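Local coordinates for 4-amino-4-deoxychorismate lyase (Legionella pneumophila, PDB 3LUL), which belongs to the class IV aminotransferase family of pyridoxal-phosphate enzymes and forms an assembly of two protein chains, at residues I127-D132 with A163-T168; E169-E174 with S221-R226. All blocks are in the same frame, centred on the assembly; numbering follows the deposited sequence. Where two conformers were deposited one is given.

Interaction 1. Residues I127-D132 with A163-T168; sequences INWLRD and ALFFNT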
loop_
_atom_site.group_PDB
_atom_site.type_symbol
_atom_site.label_atom_id
_atom_site.label_comp_id
_atom_site.label_asym_id
_atom_site.label_seq_id
_atom_site.Cartn_x
_atom_site.Cartn_y
_atom_site.Cartn_z
ATOM N N ILE B 127 -13.907 10.668 3.532
ATOM C CA ILE B 127 -12.755 10.941 2.693
ATOM C C ILE B 127 -13.217 11.280 1.261
ATOM O O ILE B 127 -14.158 10.674 0.742
ATOM C CB ILE B 127 -11.827 9.707 2.743
ATOM C CG1 ILE B 127 -11.150 9.623 4.140
ATOM C CG2 ILE B 127 -10.819 9.698 1.620
ATOM C CD1 ILE B 127 -10.091 10.661 4.458
ATOM N N ASN B 128 -12.514 12.209 0.623
ATOM C CA ASN B 128 -12.921 12.728 -0.696
ATOM C C ASN B 128 -12.507 11.819 -1.860
ATOM O O ASN B 128 -13.192 11.744 -2.871
ATOM C CB ASN B 128 -12.381 14.150 -0.946
ATOM C CG ASN B 128 -10.876 14.209 -1.013
ATOM O OD1 ASN B 128 -10.184 13.758 -0.095
ATOM N ND2 ASN B 128 -10.354 14.761 -2.111
ATOM N N TRP B 129 -11.372 11.159 -1.748
ATOM C CA TRP B 129 -10.991 10.237 -2.811
ATOM C C TRP B 129 -11.789 8.915 -2.691
ATOM O O TRP B 129 -12.152 8.476 -1.568
ATOM C CB TRP B 129 -9.481 10.024 -2.851
ATOM C CG TRP B 129 -8.887 9.241 -1.721
ATOM C CD1 TRP B 129 -8.833 7.888 -1.603
ATOM C CD2 TRP B 129 -8.185 9.766 -0.583
ATOM N NE1 TRP B 129 -8.186 7.547 -0.456
ATOM C CE2 TRP B 129 -7.751 8.684 0.173
ATOM C CE3 TRP B 129 -7.880 11.055 -0.140
ATOM C CZ2 TRP B 129 -7.042 8.834 1.383
ATOM C CZ3 TRP B 129 -7.146 11.193 1.078
ATOM C CH2 TRP B 129 -6.760 10.096 1.805
ATOM N N LEU B 130 -12.085 8.308 -3.853
ATOM C CA LEU B 130 -12.900 7.091 -3.932
ATOM C C LEU B 130 -12.075 5.851 -4.278
ATOM O O LEU B 130 -11.036 5.957 -4.916
ATOM C CB LEU B 130 -14.024 7.290 -4.931
ATOM C CG LEU B 130 -14.916 8.543 -4.709
ATOM C CD1 LEU B 130 -16.001 8.648 -5.831
ATOM C CD2 LEU B 130 -15.575 8.601 -3.339
ATOM N N ARG B 131 -12.588 4.686 -3.891
ATOM C CA ARG B 131 -11.969 3.385 -4.169
ATOM C C ARG B 131 -12.782 2.619 -5.197
ATOM O O ARG B 131 -14.000 2.563 -5.120
ATOM C CB ARG B 131 -11.866 2.535 -2.901
ATOM C CG ARG B 131 -10.967 3.111 -1.864
ATOM C CD ARG B 131 -11.057 2.395 -0.499
ATOM N NE ARG B 131 -9.996 2.904 0.368
ATOM C CZ ARG B 131 -9.795 2.460 1.611
ATOM N NH1 ARG B 131 -10.594 1.533 2.117
ATOM N NH2 ARG B 131 -8.796 2.936 2.337
ATOM N N ASP B 132 -12.103 1.996 -6.151
ATOM C CA ASP B 132 -12.760 1.062 -7.066
ATOM C C ASP B 132 -12.993 -0.233 -6.313
ATOM O O ASP B 132 -12.070 -0.858 -5.827
ATOM C CB ASP B 132 -11.888 0.793 -8.299
ATOM C CG ASP B 132 -12.656 0.156 -9.441
ATOM O OD1 ASP B 132 -13.644 -0.547 -9.172
ATOM O OD2 ASP B 132 -12.270 0.361 -10.610
ATOM N N ALA B 163 -11.634 8.016 9.706
ATOM C CA ALA B 163 -12.068 8.374 8.369
ATOM C C ALA B 163 -12.880 7.236 7.783
ATOM O O ALA B 163 -12.574 6.062 8.035
ATOM C CB ALA B 163 -10.853 8.617 7.485
ATOM N N LEU B 164 -13.892 7.597 7.004
ATOM C CA LEU B 164 -14.796 6.706 6.314
ATOM C C LEU B 164 -14.612 6.827 4.794
ATOM O O LEU B 164 -14.652 7.937 4.218
ATOM C CB LEU B 164 -16.233 7.037 6.686
ATOM C CG LEU B 164 -17.311 6.106 6.176
ATOM C CD1 LEU B 164 -17.214 4.691 6.806
ATOM C CD2 LEU B 164 -18.696 6.749 6.511
ATOM N N PHE B 165 -14.384 5.689 4.157
ATOM C CA PHE B 165 -14.209 5.600 2.709
ATOM C C PHE B 165 -15.479 5.167 1.962
ATOM O O PHE B 165 -16.297 4.366 2.458
ATOM C CB PHE B 165 -13.097 4.622 2.354
ATOM C CG PHE B 165 -11.796 4.939 3.014
ATOM C CD1 PHE B 165 -10.892 5.822 2.428
ATOM C CD2 PHE B 165 -11.465 4.368 4.217
ATOM C CE1 PHE B 165 -9.660 6.117 3.016
ATOM C CE2 PHE B 165 -10.224 4.662 4.836
ATOM C CZ PHE B 165 -9.328 5.556 4.233
ATOM N N PHE B 166 -15.572 5.697 0.753
ATOM C CA PHE B 166 -16.580 5.398 -0.227
ATOM C C PHE B 166 -15.959 4.827 -1.525
ATOM O O PHE B 166 -14.774 5.089 -1.853
ATOM C CB PHE B 166 -17.369 6.651 -0.522
ATOM C CG PHE B 166 -18.208 7.137 0.654
ATOM C CD1 PHE B 166 -17.617 7.800 1.724
ATOM C CD2 PHE B 166 -19.581 6.913 0.687
ATOM C CE1 PHE B 166 -18.402 8.215 2.844
ATOM C CE2 PHE B 166 -20.348 7.339 1.788
ATOM C CZ PHE B 166 -19.752 7.987 2.842
ATOM N N ASN B 167 -16.742 4.010 -2.226
ATOM C CA ASN B 167 -16.311 3.473 -3.509
ATOM C C ASN B 167 -16.728 4.422 -4.642
ATOM O O ASN B 167 -17.385 5.451 -4.394
ATOM C CB ASN B 167 -16.727 1.994 -3.744
ATOM C CG ASN B 167 -18.219 1.780 -3.889
ATOM O OD1 ASN B 167 -18.960 2.682 -4.266
ATOM N ND2 ASN B 167 -18.657 0.540 -3.634
ATOM N N THR B 168 -16.310 4.097 -5.866
ATOM C CA THR B 168 -16.586 4.934 -7.034
ATOM C C THR B 168 -18.048 4.889 -7.506
ATOM O O THR B 168 -18.438 5.645 -8.401
ATOM C CB THR B 168 -15.595 4.611 -8.208
ATOM O OG1 THR B 168 -15.727 3.232 -8.554
ATOM C CG2 THR B 168 -14.133 4.913 -7.804
HETATM O O HOH W 1 -13.761 7.918 0.330
#
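Ile127 and Arg131 each give a backbone N-H to strand 162-167, and this parallel pairing joins the two strands of a beta-alpha-beta crossover in the class IV aminotransferase fold, with helix 146-157 in the connection. Ile127 N reaches Leu164 O at 2.9 Å, and Arg131 N reaches Phe166 O at 3.0 Å. Thr168 N returns a bond to Arg131 O, standing well above the carbonyl plane with a bent N-H...O angle of 132°. Between these bonds the chain turns a corner at Asn128 and Trp129, and one water bridges the strands at this corner: it donates to Ile127 O and Trp129 O and accepts from Phe166 N.

The cationic contact is a stack. The guanidinium of Arg131 lies flat on the ring of Phe165, planes 13° apart, with CZ 3.5 Å from the ring centroid. NH2 sits over the middle of the ring, 3.3 Å from Phe165 CZ. The arginine side chain runs extended from CG to NE, bringing NE to 3.7 Å from Phe165 CD1. Arg131 NE makes a salt bridge to Glu147 OE2, which also accepts from Trp129 NE1, so one carboxylate oxygen ties both groups to helix 146-157.

Apolar packing continues on that side: Ile127 CG1 meets Ala163 CB at 3.5 Å, and Ala151 of the helix touches both residues. Ile127 CG2 packs over the centre of the indole of Trp129 and also meets Phe165 CD1. Leu130 CD2 packs on Phe166 CB at 3.9 Å. At the dimer interface, Asp132 OD2 accepts from Leu130 N of the second subunit, with the reciprocal bond made as well. Trp129 NE1 lies at the edge of the Phe165 ring, near its plane, 4.0 Å from CE1.

Interaction 2. Residues E169-E174 with S221-R226; sequences ENHVTE and SLTKKR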
loop_
_atom_site.group_PDB
_atom_site.type_symbol
_atom_site.label_atom_id
_atom_site.label_comp_id
_atom_site.label_asym_id
_atom_site.label_seq_id
_atom_site.Cartn_x
_atom_site.Cartn_y
_atom_site.Cartn_z
ATOM N N GLU B 169 -18.879 4.068 -6.852
ATOM C CA GLU B 169 -20.331 4.099 -7.045
ATOM C C GLU B 169 -21.004 4.912 -5.929
ATOM O O GLU B 169 -22.210 4.871 -5.803
ATOM C CB GLU B 169 -20.887 2.662 -7.096
ATOM C CG GLU B 169 -20.336 1.857 -8.297
ATOM C CD GLU B 169 -20.620 0.357 -8.217
ATOM O OE1 GLU B 169 -21.113 -0.128 -7.176
ATOM O OE2 GLU B 169 -20.335 -0.363 -9.198
ATOM N N ASN B 170 -20.201 5.658 -5.156
ATOM C CA ASN B 170 -20.650 6.463 -4.012
ATOM C C ASN B 170 -21.347 5.664 -2.930
ATOM O O ASN B 170 -22.228 6.174 -2.239
ATOM C CB ASN B 170 -21.500 7.631 -4.468
ATOM C CG ASN B 170 -20.774 8.496 -5.453
ATOM O OD1 ASN B 170 -21.173 8.586 -6.604
ATOM N ND2 ASN B 170 -19.694 9.126 -5.009
ATOM N N HIS B 171 -20.906 4.427 -2.742
ATOM C CA HIS B 171 -21.417 3.597 -1.651
ATOM C C HIS B 171 -20.339 3.492 -0.568
ATOM O O HIS B 171 -19.142 3.407 -0.865
ATOM C CB HIS B 171 -21.839 2.228 -2.148
ATOM C CG HIS B 171 -22.991 2.263 -3.104
ATOM N ND1 HIS B 171 -23.038 1.476 -4.234
ATOM C CD2 HIS B 171 -24.129 2.997 -3.109
ATOM C CE1 HIS B 171 -24.154 1.721 -4.895
ATOM N NE2 HIS B 171 -24.835 2.641 -4.236
ATOM N N VAL B 172 -20.785 3.547 0.685
ATOM C CA VAL B 172 -19.941 3.389 1.878
ATOM C C VAL B 172 -19.214 2.045 1.864
ATOM O O VAL B 172 -19.815 1.034 1.507
ATOM C CB VAL B 172 -20.813 3.393 3.172
ATOM C CG1 VAL B 172 -19.922 3.380 4.429
ATOM C CG2 VAL B 172 -21.772 4.572 3.196
ATOM N N THR B 173 -17.955 2.015 2.257
ATOM C CA THR B 173 -17.228 0.753 2.435
ATOM C C THR B 173 -16.936 0.534 3.937
ATOM O O THR B 173 -17.676 -0.171 4.610
ATOM C CB THR B 173 -15.983 0.643 1.534
ATOM O OG1 THR B 173 -15.007 1.681 1.825
ATOM C CG2 THR B 173 -16.435 0.735 0.099
ATOM N N GLU B 174 -15.898 1.177 4.448
ATOM C CA GLU B 174 -15.398 0.917 5.801
ATOM C C GLU B 174 -14.558 2.081 6.246
ATOM O O GLU B 174 -14.323 3.004 5.463
ATOM C CB GLU B 174 -14.543 -0.356 5.765
ATOM C CG GLU B 174 -13.355 -0.213 4.860
ATOM C CD GLU B 174 -12.694 -1.523 4.499
ATOM O OE1 GLU B 174 -13.111 -2.576 5.015
ATOM O OE2 GLU B 174 -11.710 -1.464 3.742
ATOM N N SER B 221 -25.860 -2.169 -0.565
ATOM C CA SER B 221 -25.065 -0.992 -0.899
ATOM C C SER B 221 -25.754 0.195 -0.262
ATOM O O SER B 221 -26.995 0.338 -0.364
ATOM C CB SER B 221 -24.958 -0.819 -2.412
ATOM O OG SER B 221 -24.235 -1.898 -2.979
ATOM N N LEU B 222 -24.955 1.015 0.425
ATOM C CA LEU B 222 -25.465 2.119 1.246
ATOM C C LEU B 222 -24.881 3.440 0.778
ATOM O O LEU B 222 -23.667 3.579 0.664
ATOM C CB LEU B 222 -25.098 1.904 2.705
ATOM C CG LEU B 222 -25.772 0.745 3.431
ATOM C CD1 LEU B 222 -24.979 0.340 4.664
ATOM C CD2 LEU B 222 -27.217 1.112 3.777
ATOM N N THR B 223 -25.750 4.406 0.500
ATOM C CA THR B 223 -25.306 5.761 0.125
ATOM C C THR B 223 -24.991 6.572 1.394
ATOM O O THR B 223 -25.331 6.151 2.524
ATOM C CB THR B 223 -26.409 6.475 -0.655
ATOM O OG1 THR B 223 -27.558 6.533 0.181
ATOM C CG2 THR B 223 -26.767 5.710 -1.923
ATOM N N LYS B 224 -24.395 7.749 1.217
ATOM C CA LYS B 224 -24.088 8.643 2.347
ATOM C C LYS B 224 -25.393 9.101 3.019
ATOM O O LYS B 224 -25.462 9.228 4.244
ATOM C CB LYS B 224 -23.268 9.853 1.903
ATOM C CG LYS B 224 -22.764 10.707 3.060
ATOM C CD LYS B 224 -21.847 11.821 2.579
ATOM C CE LYS B 224 -21.309 12.610 3.758
ATOM N NZ LYS B 224 -20.892 13.997 3.386
ATOM N N LYS B 225 -26.413 9.302 2.197
ATOM C CA LYS B 225 -27.736 9.683 2.675
ATOM C C LYS B 225 -28.337 8.629 3.610
ATOM O O LYS B 225 -28.993 8.992 4.579
ATOM C CB LYS B 225 -28.685 9.966 1.508
ATOM C CG LYS B 225 -30.087 10.438 1.973
ATOM C CD LYS B 225 -31.005 10.807 0.819
ATOM C CE LYS B 225 -32.486 10.826 1.263
ATOM N NZ LYS B 225 -32.711 11.497 2.579
ATOM N N ARG B 226 -28.128 7.342 3.336
ATOM C CA ARG B 226 -28.558 6.284 4.286
ATOM C C ARG B 226 -27.922 6.416 5.651
ATOM O O ARG B 226 -28.590 6.192 6.675
ATOM C CB ARG B 226 -28.274 4.881 3.756
ATOM C CG ARG B 226 -29.062 4.497 2.537
ATOM C CD ARG B 226 -30.539 4.509 2.782
ATOM N NE ARG B 226 -30.920 3.702 3.942
ATOM C CZ ARG B 226 -31.231 2.403 3.918
ATOM N NH1 ARG B 226 -31.214 1.707 2.782
ATOM N NH2 ARG B 226 -31.571 1.788 5.054
HETATM O O HOH W 2 -23.128 8.474 -1.192
HETATM O O HOH W 3 -22.235 0.180 0.712
#
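Leu222 O is gripped by two successive residues of 169-174, which joins the turn of a beta hairpin (strands 162-167 and 172-175) to the N-terminal end of helix 224-228. Val172 N donates to it at 2.9 Å, nearly along the C=O axis (C=O...N angle 171°), and His171 CA makes a C-H...O contact with the same oxygen at 3.2 Å. Two waters extend the junction: one links Asn170 O to Lys224 N in the first turn of the helix, the other Val172 O to Leu222 N.

The imidazole of His171 is sandwiched. Ser221 CB lies over the ring as a CH-pi contact, 3.6 Å from the centroid, while Glu169 O from its own segment lies over the opposite face. Ser221 OG turns to Asp195 OD1 for its hydrogen bond, and Asn167 OD1 accepts from the backbone N of both Glu169 and His171, bracing the turn.

Thr223 is the N-cap of the helix. With OG1 between the backbone N and carbonyl carbon (chi1 59°), it accepts a weak bond from Arg226 N, while its CG2 meets the ring edge in plane, 4.0 Å from His171 CD2.

How the interactions relate
From the N terminus, strand 122-131 comes first; the chain then runs through helix 146-157 and returns as strand 162-167, where interaction 1 closes a loop of 30 residues. Interaction 2 opens directly after it: segment 169-174 turns back into strand 172-175. Between segments 169-174 and 221-226 lie 46 residues, helix 201-212 among them, and 221-226 closes the second loop. The two loops are in series, neither nested nor crossed. Strands 162-167 and 172-175 are antiparallel neighbours in one sheet, and backbone bonds of Phe165 with Thr173 and Glu174 join the contacts directly. Together they connect helix 146-157 and the subunit interface, through this hairpin, to the start of helix 224-228.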